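Local coordinates for pheromone response PrgU-like domain-containing protein (Enterococcus faecalis, PDB 2GMQ), which is of unknown function but, as a plasmid-encoded PrgU-like protein of the PUA clan, probably takes part in the pheromone response, perhaps by binding RNA, at residues G12-L23 against E60-K68; L73-I83 against P95-I103. All coordinates share one frame; numbering follows the deposited sequence.

Contact 1. Residues G12-L23 against E60-K68; sequences GMKEIAIQEKDL and EITTLNIIK
E20 N gives its hydrogen to I67 O at 2.7 Å, the last in a run of backbone bonds that pairs strand 15-19 with strand 63-68 in parallel. In that run I16 N and I18 N donate to T63 O and N65 O, while I16 O and I18 O accept N65 N and I67 N. Beyond the strands, T62 N bonds K14 O at 2.7 Å, and a chi1 of 61° sets T62 OG1 between its own backbone N and carbonyl carbon, where it accepts K14 N at 3.0 Å. A water joins E15 OE2 to N65 ND2, the carboxylate and amide planes standing almost perpendicular. At the far end the E20 and K68 side chains run alongside each other to a weak salt bridge, OE1 to NZ 3.5 Å. On the face bearing I16 and L64, I16 CG2 packs 3.9 Å from I61 CG2. On the same face I18 touches L39 of strand 34-39 and I66 reaches F112 of helix 105-112; L23 also touches L39, and K68 also F112. The other face, with A17 and N65, packs on Y49 of a second subunit, and strand 71-76 flanks strand 63-68 on its other edge.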
loop_
_atom_site.group_PDB
_atom_site.type_symbol
_atom_site.label_atom_id
_atom_site.label_comp_id
_atom_site.label_asym_id
_atom_site.label_seq_id
_atom_site.Cartn_x
_atom_site.Cartn_y
_atom_site.Cartn_z
ATOM N N GLY A 12 -27.227 -26.138 3.154
ATOM C CA GLY A 12 -27.248 -25.415 1.852
ATOM C C GLY A 12 -26.144 -24.371 1.757
ATOM O O GLY A 12 -25.162 -24.416 2.517
HETATM N N MSE A 13 -26.329 -23.420 0.835
HETATM C CA MSE A 13 -25.380 -22.328 0.561
HETATM C C MSE A 13 -25.122 -21.363 1.779
HETATM O O MSE A 13 -26.006 -21.050 2.566
HETATM C CB MSE A 13 -25.823 -21.575 -0.730
HETATM C CG MSE A 13 -25.839 -22.456 -2.059
HETATM SE SE MSE A 13 -27.319 -22.364 -3.562
HETATM C CE MSE A 13 -28.920 -22.835 -2.461
ATOM N N LYS A 14 -23.877 -20.948 1.962
ATOM C CA LYS A 14 -23.546 -19.839 2.874
ATOM C C LYS A 14 -22.399 -19.072 2.201
ATOM O O LYS A 14 -21.417 -19.679 1.841
ATOM C CB LYS A 14 -23.110 -20.324 4.246
ATOM C CG LYS A 14 -22.900 -19.200 5.214
ATOM C CD LYS A 14 -22.407 -19.718 6.540
ATOM C CE LYS A 14 -22.572 -18.690 7.658
ATOM N NZ LYS A 14 -21.702 -17.512 7.311
ATOM N N GLU A 15 -22.545 -17.755 2.067
ATOM C CA GLU A 15 -21.705 -16.912 1.229
ATOM C C GLU A 15 -21.100 -15.838 2.137
ATOM O O GLU A 15 -21.803 -15.331 3.076
ATOM C CB GLU A 15 -22.540 -16.248 0.128
ATOM C CG GLU A 15 -21.650 -15.464 -0.818
ATOM C CD GLU A 15 -22.353 -14.945 -2.075
ATOM O OE1 GLU A 15 -23.195 -15.706 -2.656
ATOM O OE2 GLU A 15 -22.007 -13.809 -2.531
ATOM N N ILE A 16 -19.826 -15.618 1.990
ATOM C CA ILE A 16 -19.223 -14.535 2.739
ATOM C C ILE A 16 -18.409 -13.690 1.757
ATOM O O ILE A 16 -17.720 -14.274 0.868
ATOM C CB ILE A 16 -18.336 -15.050 3.903
ATOM C CG1 ILE A 16 -17.735 -13.813 4.617
ATOM C CG2 ILE A 16 -17.104 -15.807 3.349
ATOM C CD1 ILE A 16 -17.080 -14.074 6.011
ATOM N N ALA A 17 -18.531 -12.347 1.859
ATOM C CA ALA A 17 -17.775 -11.465 0.995
ATOM C C ALA A 17 -16.451 -11.164 1.743
ATOM O O ALA A 17 -16.477 -10.904 2.970
ATOM C CB ALA A 17 -18.522 -10.177 0.739
ATOM N N ILE A 18 -15.334 -11.223 1.025
ATOM C CA ILE A 18 -14.079 -10.719 1.588
ATOM C C ILE A 18 -13.387 -9.845 0.571
ATOM O O ILE A 18 -13.316 -10.210 -0.647
ATOM C CB ILE A 18 -13.196 -11.929 1.986
ATOM C CG1 ILE A 18 -13.922 -12.943 2.853
ATOM C CG2 ILE A 18 -11.859 -11.448 2.577
ATOM C CD1 ILE A 18 -13.078 -14.108 3.342
ATOM N N GLN A 19 -12.965 -8.646 0.975
ATOM C CA GLN A 19 -12.200 -7.759 0.096
ATOM C C GLN A 19 -10.889 -8.407 -0.306
ATOM O O GLN A 19 -10.200 -9.038 0.464
ATOM C CB GLN A 19 -11.981 -6.351 0.670
ATOM C CG GLN A 19 -11.408 -6.343 2.060
ATOM C CD GLN A 19 -11.271 -4.939 2.644
ATOM O OE1 GLN A 19 -11.573 -3.918 1.988
ATOM N NE2 GLN A 19 -10.626 -4.873 3.821
ATOM N N GLU A 20 -10.649 -8.382 -1.606
ATOM C CA GLU A 20 -9.471 -9.000 -2.162
ATOM C C GLU A 20 -8.168 -8.597 -1.426
ATOM O O GLU A 20 -7.220 -9.405 -1.336
ATOM C CB GLU A 20 -9.365 -8.596 -3.632
ATOM C CG GLU A 20 -8.331 -9.367 -4.372
ATOM C CD GLU A 20 -6.972 -8.653 -4.394
ATOM O OE1 GLU A 20 -6.756 -7.531 -3.849
ATOM O OE2 GLU A 20 -6.074 -9.228 -5.001
ATOM N N LYS A 21 -8.031 -7.334 -0.938
ATOM C CA LYS A 21 -6.800 -6.885 -0.323
ATOM C C LYS A 21 -6.479 -7.620 0.966
ATOM O O LYS A 21 -5.378 -7.459 1.500
ATOM C CB LYS A 21 -6.831 -5.363 -0.076
ATOM C CG LYS A 21 -7.940 -4.826 0.801
ATOM C CD LYS A 21 -7.792 -3.391 1.224
ATOM C CE LYS A 21 -8.690 -2.439 0.457
ATOM N NZ LYS A 21 -8.557 -0.955 0.891
ATOM N N ASP A 22 -7.492 -8.318 1.498
ATOM C CA ASP A 22 -7.292 -9.135 2.721
ATOM C C ASP A 22 -6.918 -10.594 2.459
ATOM O O ASP A 22 -6.851 -11.374 3.443
ATOM C CB ASP A 22 -8.545 -9.069 3.599
ATOM C CG ASP A 22 -8.640 -7.784 4.386
ATOM O OD1 ASP A 22 -7.609 -7.091 4.579
ATOM O OD2 ASP A 22 -9.764 -7.449 4.820
ATOM N N LEU A 23 -6.655 -10.947 1.174
ATOM C CA LEU A 23 -6.377 -12.296 0.772
ATOM C C LEU A 23 -4.994 -12.431 0.151
ATOM O O LEU A 23 -4.550 -11.528 -0.596
ATOM C CB LEU A 23 -7.411 -12.777 -0.255
ATOM C CG LEU A 23 -8.889 -12.707 0.239
ATOM C CD1 LEU A 23 -9.810 -13.138 -1.020
ATOM C CD2 LEU A 23 -9.072 -13.614 1.416
ATOM N N GLU A 60 -19.065 -24.107 6.911
ATOM C CA GLU A 60 -20.412 -23.739 6.453
ATOM C C GLU A 60 -20.373 -22.891 5.162
ATOM O O GLU A 60 -21.318 -22.853 4.386
ATOM C CB GLU A 60 -21.139 -22.950 7.542
ATOM C CG GLU A 60 -21.124 -23.622 8.921
ATOM C CD GLU A 60 -22.165 -23.065 9.867
ATOM O OE1 GLU A 60 -22.895 -22.115 9.509
ATOM O OE2 GLU A 60 -22.242 -23.583 10.994
ATOM N N ILE A 61 -19.255 -22.206 4.947
ATOM C CA ILE A 61 -19.110 -21.310 3.813
ATOM C C ILE A 61 -18.961 -22.137 2.511
ATOM O O ILE A 61 -18.108 -22.985 2.416
ATOM C CB ILE A 61 -17.861 -20.419 3.980
ATOM C CG1 ILE A 61 -18.035 -19.408 5.164
ATOM C CG2 ILE A 61 -17.638 -19.663 2.704
ATOM C CD1 ILE A 61 -16.735 -18.890 5.853
ATOM N N THR A 62 -19.829 -21.880 1.550
ATOM C CA THR A 62 -19.780 -22.534 0.240
ATOM C C THR A 62 -19.261 -21.599 -0.885
ATOM O O THR A 62 -18.861 -22.097 -1.939
ATOM C CB THR A 62 -21.159 -23.025 -0.161
ATOM O OG1 THR A 62 -22.079 -21.914 -0.249
ATOM C CG2 THR A 62 -21.628 -24.032 0.846
ATOM N N THR A 63 -19.312 -20.285 -0.659
ATOM C CA THR A 63 -19.004 -19.275 -1.648
ATOM C C THR A 63 -18.298 -18.069 -1.008
ATOM O O THR A 63 -18.734 -17.560 0.061
ATOM C CB THR A 63 -20.348 -18.752 -2.215
ATOM O OG1 THR A 63 -21.061 -19.875 -2.732
ATOM C CG2 THR A 63 -20.059 -17.759 -3.366
ATOM N N LEU A 64 -17.209 -17.654 -1.640
ATOM C CA LEU A 64 -16.543 -16.379 -1.256
ATOM C C LEU A 64 -16.876 -15.382 -2.344
ATOM O O LEU A 64 -16.709 -15.682 -3.560
ATOM C CB LEU A 64 -15.024 -16.492 -1.213
ATOM C CG LEU A 64 -14.386 -17.512 -0.311
ATOM C CD1 LEU A 64 -12.870 -17.331 -0.312
ATOM C CD2 LEU A 64 -14.988 -17.541 1.124
ATOM N N ASN A 65 -17.375 -14.214 -1.905
ATOM C CA ASN A 65 -17.626 -13.093 -2.835
ATOM C C ASN A 65 -16.433 -12.120 -2.739
ATOM O O ASN A 65 -16.338 -11.329 -1.766
ATOM C CB ASN A 65 -18.945 -12.454 -2.476
ATOM C CG ASN A 65 -19.417 -11.433 -3.473
ATOM O OD1 ASN A 65 -18.904 -11.339 -4.601
ATOM N ND2 ASN A 65 -20.449 -10.659 -3.083
ATOM N N ILE A 66 -15.522 -12.180 -3.713
ATOM C CA ILE A 66 -14.316 -11.366 -3.669
ATOM C C ILE A 66 -14.618 -9.955 -4.119
ATOM O O ILE A 66 -15.204 -9.753 -5.188
ATOM C CB ILE A 66 -13.082 -12.032 -4.460
ATOM C CG1 ILE A 66 -12.790 -13.368 -3.711
ATOM C CG2 ILE A 66 -11.928 -11.080 -4.464
ATOM C CD1 ILE A 66 -11.781 -14.255 -4.357
ATOM N N ILE A 67 -14.263 -8.997 -3.272
ATOM C CA ILE A 67 -14.598 -7.583 -3.526
ATOM C C ILE A 67 -13.353 -6.748 -3.815
ATOM O O ILE A 67 -12.377 -6.784 -3.015
ATOM C CB ILE A 67 -15.236 -6.924 -2.161
ATOM C CG1 ILE A 67 -16.393 -7.760 -1.551
ATOM C CG2 ILE A 67 -15.649 -5.467 -2.471
ATOM C CD1 ILE A 67 -17.466 -8.028 -2.754
ATOM N N LYS A 68 -13.390 -5.889 -4.851
ATOM C CA LYS A 68 -12.238 -5.032 -5.157
ATOM C C LYS A 68 -12.594 -4.050 -6.235
ATOM O O LYS A 68 -13.256 -4.430 -7.227
ATOM C CB LYS A 68 -11.073 -5.852 -5.630
ATOM C CG LYS A 68 -9.912 -5.017 -6.138
ATOM C CD LYS A 68 -8.746 -5.904 -6.315
ATOM C CE LYS A 68 -7.564 -5.006 -6.816
ATOM N NZ LYS A 68 -6.360 -5.827 -6.864
HETATM O O HOH W 1 -23.807 -23.958 4.734
HETATM O O HOH W 2 -21.881 -11.760 -0.918
HETATM O O HOH W 3 -9.925 -5.266 -2.079
#

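Contact 2. Residues L73-I83 against P95-I103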
loop_
_atom_site.group_PDB
_atom_site.type_symbol
_atom_site.label_atom_id
_atom_site.label_comp_id
_atom_site.label_asym_id
_atom_site.label_seq_id
_atom_site.Cartn_x
_atom_site.Cartn_y
_atom_site.Cartn_z
ATOM N N LEU A 73 -16.872 -10.763 -7.368
ATOM C CA LEU A 73 -16.763 -12.059 -8.128
ATOM C C LEU A 73 -17.060 -13.154 -7.127
ATOM O O LEU A 73 -16.282 -13.333 -6.171
ATOM C CB LEU A 73 -15.336 -12.354 -8.628
ATOM C CG LEU A 73 -15.211 -13.600 -9.557
ATOM C CD1 LEU A 73 -16.264 -13.675 -10.627
ATOM C CD2 LEU A 73 -13.791 -13.495 -10.147
ATOM N N ALA A 74 -18.176 -13.866 -7.322
ATOM C CA ALA A 74 -18.451 -15.018 -6.428
ATOM C C ALA A 74 -17.752 -16.280 -6.898
ATOM O O ALA A 74 -17.879 -16.676 -8.117
ATOM C CB ALA A 74 -20.039 -15.285 -6.390
ATOM N N LEU A 75 -17.112 -16.992 -5.959
ATOM C CA LEU A 75 -16.348 -18.213 -6.279
ATOM C C LEU A 75 -16.755 -19.273 -5.290
ATOM O O LEU A 75 -16.774 -18.999 -4.095
ATOM C CB LEU A 75 -14.801 -17.981 -6.170
ATOM C CG LEU A 75 -14.264 -16.996 -7.240
ATOM C CD1 LEU A 75 -12.752 -16.751 -6.833
ATOM C CD2 LEU A 75 -14.383 -17.388 -8.695
ATOM N N GLU A 76 -17.154 -20.453 -5.784
ATOM C CA GLU A 76 -17.458 -21.549 -4.860
ATOM C C GLU A 76 -16.136 -22.100 -4.338
ATOM O O GLU A 76 -15.115 -22.114 -5.078
ATOM C CB GLU A 76 -18.218 -22.675 -5.551
ATOM C CG GLU A 76 -19.457 -22.241 -6.327
ATOM C CD GLU A 76 -20.190 -23.441 -6.826
ATOM O OE1 GLU A 76 -19.676 -24.066 -7.768
ATOM O OE2 GLU A 76 -21.254 -23.777 -6.262
ATOM N N VAL A 77 -16.175 -22.543 -3.094
ATOM C CA VAL A 77 -15.072 -23.238 -2.432
ATOM C C VAL A 77 -15.439 -24.704 -2.235
ATOM O O VAL A 77 -16.595 -25.091 -2.455
ATOM C CB VAL A 77 -14.725 -22.567 -1.059
ATOM C CG1 VAL A 77 -14.439 -21.034 -1.295
ATOM C CG2 VAL A 77 -15.889 -22.807 -0.031
ATOM N N TYR A 78 -14.459 -25.524 -1.817
ATOM C CA TYR A 78 -14.664 -26.877 -1.433
ATOM C C TYR A 78 -14.808 -26.819 0.083
ATOM O O TYR A 78 -13.793 -26.670 0.762
ATOM C CB TYR A 78 -13.434 -27.726 -1.795
ATOM C CG TYR A 78 -13.159 -27.908 -3.259
ATOM C CD1 TYR A 78 -13.998 -28.705 -4.049
ATOM C CD2 TYR A 78 -12.023 -27.336 -3.859
ATOM C CE1 TYR A 78 -13.729 -28.927 -5.451
ATOM C CE2 TYR A 78 -11.753 -27.560 -5.270
ATOM C CZ TYR A 78 -12.602 -28.355 -6.022
ATOM O OH TYR A 78 -12.307 -28.560 -7.346
ATOM N N PRO A 79 -16.062 -26.789 0.613
ATOM C CA PRO A 79 -16.171 -26.537 2.068
ATOM C C PRO A 79 -15.407 -27.529 2.934
ATOM O O PRO A 79 -14.986 -27.169 4.027
ATOM C CB PRO A 79 -17.695 -26.629 2.364
ATOM C CG PRO A 79 -18.360 -26.657 1.089
ATOM C CD PRO A 79 -17.367 -26.710 -0.057
ATOM N N GLU A 80 -15.239 -28.754 2.457
ATOM C CA GLU A 80 -14.609 -29.782 3.305
ATOM C C GLU A 80 -13.084 -29.670 3.357
ATOM O O GLU A 80 -12.458 -30.318 4.195
ATOM C CB GLU A 80 -15.108 -31.217 2.978
ATOM C CG GLU A 80 -16.633 -31.370 2.792
ATOM C CD GLU A 80 -17.488 -31.019 4.027
ATOM O OE1 GLU A 80 -18.502 -30.305 3.814
ATOM O OE2 GLU A 80 -17.176 -31.439 5.186
ATOM N N LYS A 81 -12.535 -28.764 2.546
ATOM C CA LYS A 81 -11.108 -28.460 2.514
ATOM C C LYS A 81 -10.748 -27.177 3.306
ATOM O O LYS A 81 -9.572 -26.898 3.525
ATOM C CB LYS A 81 -10.630 -28.297 1.072
ATOM C CG LYS A 81 -10.837 -29.605 0.257
ATOM C CD LYS A 81 -10.192 -29.499 -1.081
ATOM C CE LYS A 81 -10.675 -30.701 -1.983
ATOM N NZ LYS A 81 -10.673 -30.498 -3.487
ATOM N N SER A 82 -11.745 -26.381 3.670
ATOM C CA SER A 82 -11.472 -25.126 4.428
ATOM C C SER A 82 -10.809 -25.475 5.754
ATOM O O SER A 82 -11.314 -26.321 6.512
ATOM C CB SER A 82 -12.753 -24.344 4.670
ATOM O OG SER A 82 -13.403 -24.053 3.417
ATOM N N ILE A 83 -9.667 -24.830 6.030
ATOM C CA ILE A 83 -8.826 -25.142 7.222
ATOM C C ILE A 83 -8.145 -23.898 7.813
ATOM O O ILE A 83 -7.965 -22.916 7.117
ATOM C CB ILE A 83 -7.707 -26.166 6.901
ATOM C CG1 ILE A 83 -6.786 -25.668 5.783
ATOM C CG2 ILE A 83 -8.292 -27.554 6.602
ATOM C CD1 ILE A 83 -5.496 -26.402 5.663
ATOM N N PRO A 95 -7.600 -18.535 8.413
ATOM C CA PRO A 95 -8.458 -19.373 7.542
ATOM C C PRO A 95 -7.899 -19.461 6.116
ATOM O O PRO A 95 -7.455 -18.433 5.597
ATOM C CB PRO A 95 -9.783 -18.597 7.455
ATOM C CG PRO A 95 -9.689 -17.443 8.290
ATOM C CD PRO A 95 -8.278 -17.306 8.865
ATOM N N VAL A 96 -8.055 -20.642 5.471
ATOM C CA VAL A 96 -7.658 -20.860 4.100
ATOM C C VAL A 96 -8.851 -21.532 3.419
ATOM O O VAL A 96 -9.467 -22.463 4.025
ATOM C CB VAL A 96 -6.470 -21.849 4.062
ATOM C CG1 VAL A 96 -6.096 -22.235 2.647
ATOM C CG2 VAL A 96 -5.297 -21.315 4.928
ATOM N N PHE A 97 -9.110 -21.100 2.181
ATOM C CA PHE A 97 -10.221 -21.734 1.401
ATOM C C PHE A 97 -9.650 -22.249 0.109
ATOM O O PHE A 97 -8.795 -21.570 -0.494
ATOM C CB PHE A 97 -11.280 -20.707 1.055
ATOM C CG PHE A 97 -11.979 -20.187 2.271
ATOM C CD1 PHE A 97 -13.100 -20.870 2.788
ATOM C CD2 PHE A 97 -11.521 -18.979 2.881
ATOM C CE1 PHE A 97 -13.778 -20.419 3.945
ATOM C CE2 PHE A 97 -12.188 -18.500 4.056
ATOM C CZ PHE A 97 -13.307 -19.196 4.580
ATOM N N PHE A 98 -10.156 -23.398 -0.317
ATOM C CA PHE A 98 -9.687 -23.974 -1.582
ATOM C C PHE A 98 -10.750 -23.693 -2.595
ATOM O O PHE A 98 -11.927 -23.995 -2.372
ATOM C CB PHE A 98 -9.412 -25.441 -1.497
ATOM C CG PHE A 98 -8.172 -25.759 -0.637
ATOM C CD1 PHE A 98 -6.965 -26.074 -1.254
ATOM C CD2 PHE A 98 -8.230 -25.615 0.727
ATOM C CE1 PHE A 98 -5.809 -26.337 -0.475
ATOM C CE2 PHE A 98 -7.077 -25.879 1.575
ATOM C CZ PHE A 98 -5.865 -26.227 0.967
ATOM N N ILE A 99 -10.317 -23.102 -3.688
ATOM C CA ILE A 99 -11.291 -22.592 -4.659
ATOM C C ILE A 99 -11.773 -23.707 -5.587
ATOM O O ILE A 99 -10.951 -24.307 -6.289
ATOM C CB ILE A 99 -10.708 -21.427 -5.429
ATOM C CG1 ILE A 99 -10.310 -20.239 -4.510
ATOM C CG2 ILE A 99 -11.734 -20.860 -6.410
ATOM C CD1 ILE A 99 -11.366 -19.918 -3.493
ATOM N N LYS A 100 -13.106 -23.845 -5.697
ATOM C CA LYS A 100 -13.742 -24.806 -6.617
ATOM C C LYS A 100 -14.092 -24.215 -8.002
ATOM O O LYS A 100 -13.855 -24.869 -9.070
ATOM C CB LYS A 100 -15.021 -25.326 -5.925
ATOM C CG LYS A 100 -15.889 -26.248 -6.884
ATOM C CD LYS A 100 -16.848 -27.081 -6.148
ATOM C CE LYS A 100 -17.890 -26.263 -5.460
ATOM N NZ LYS A 100 -18.966 -27.153 -4.830
ATOM N N THR A 101 -14.717 -23.051 -7.993
ATOM C CA THR A 101 -14.995 -22.390 -9.323
ATOM C C THR A 101 -13.676 -22.173 -10.077
ATOM O O THR A 101 -12.751 -21.477 -9.607
ATOM C CB THR A 101 -15.650 -21.081 -9.098
ATOM O OG1 THR A 101 -16.880 -21.323 -8.394
ATOM C CG2 THR A 101 -15.809 -20.326 -10.482
ATOM N N PRO A 102 -13.540 -22.743 -11.296
ATOM C CA PRO A 102 -12.295 -22.474 -12.050
ATOM C C PRO A 102 -12.173 -21.021 -12.480
ATOM O O PRO A 102 -13.134 -20.427 -13.054
ATOM C CB PRO A 102 -12.395 -23.458 -13.269
ATOM C CG PRO A 102 -13.395 -24.442 -12.807
ATOM C CD PRO A 102 -14.421 -23.670 -12.045
ATOM N N ILE A 103 -11.049 -20.416 -12.117
ATOM C CA ILE A 103 -10.770 -19.070 -12.581
ATOM C C ILE A 103 -9.283 -18.888 -12.735
ATOM O O ILE A 103 -8.531 -19.289 -11.817
ATOM C CB ILE A 103 -11.350 -17.972 -11.713
ATOM C CG1 ILE A 103 -11.111 -16.622 -12.453
ATOM C CG2 ILE A 103 -10.776 -18.041 -10.289
ATOM C CD1 ILE A 103 -11.892 -15.482 -12.092
HETATM O O HOH W 4 -19.212 -25.139 -2.817
HETATM O O HOH W 5 -12.108 -24.540 1.046
#
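K100 lies over the Y78 ring in a CH-pi contact, with CB 3.8 Å from the ring centroid and 7° off its normal. The contact joins the edge of the three-stranded mixed sheet to the antiparallel hairpin of strands 83-85 and 94-98. The K100 chain leaves with CG anti to the backbone N (chi1 173°), which runs CG and CD across the ring toward CE1. On the opposite face of the ring K81 NZ stands above its centre, so the tyrosine is sandwiched between two lysines, while F98 CB approaches its edge in plane. K81 CB in turn rests against the F98 ring, 3.6 Å from CD2, and I83 CG1 comes to the edge of that ring. The F97 side chain meets V77 CG1 through its CB, and S82 OG lies near its CD1. Further along, L75 crosses T101 and I103 at about a right angle, and L73 meets I103 tip to tip, tightly.

The backbones are tied at three places. I83 and V96 form an antiparallel hydrogen-bonded pair; Y78 N bonds F98 O, and one water links Y78 O, S82 OG and F98 N. E76 O accepts both K100 N, at 2.7 Å, and T101 N, at 3.1 Å, from the same face of its carbonyl plane, and E76 N donates to T101 OG1 at 2.8 Å.

In the fold
The centres of the two contacts are about 9 Å apart, and they follow one another along the chain: contact 1 closes at 68 before contact 2 opens at 73. Strands 63-68 and 71-76, consecutive in sequence, join them as antiparallel neighbours in the three-stranded mixed sheet, with probable backbone hydrogen bonds from L75 N to L64 O and from I66 N to L73 O. Contact 1 forms the parallel half of that sheet, whereas contact 2 leads from its outer strand to strands 83-85 and 94-98 of the four-stranded antiparallel sheet. Together they connect both sheets of the PrgU-like fold. Contact 1 also faces a second subunit; no other chain of the assembly touches contact 2.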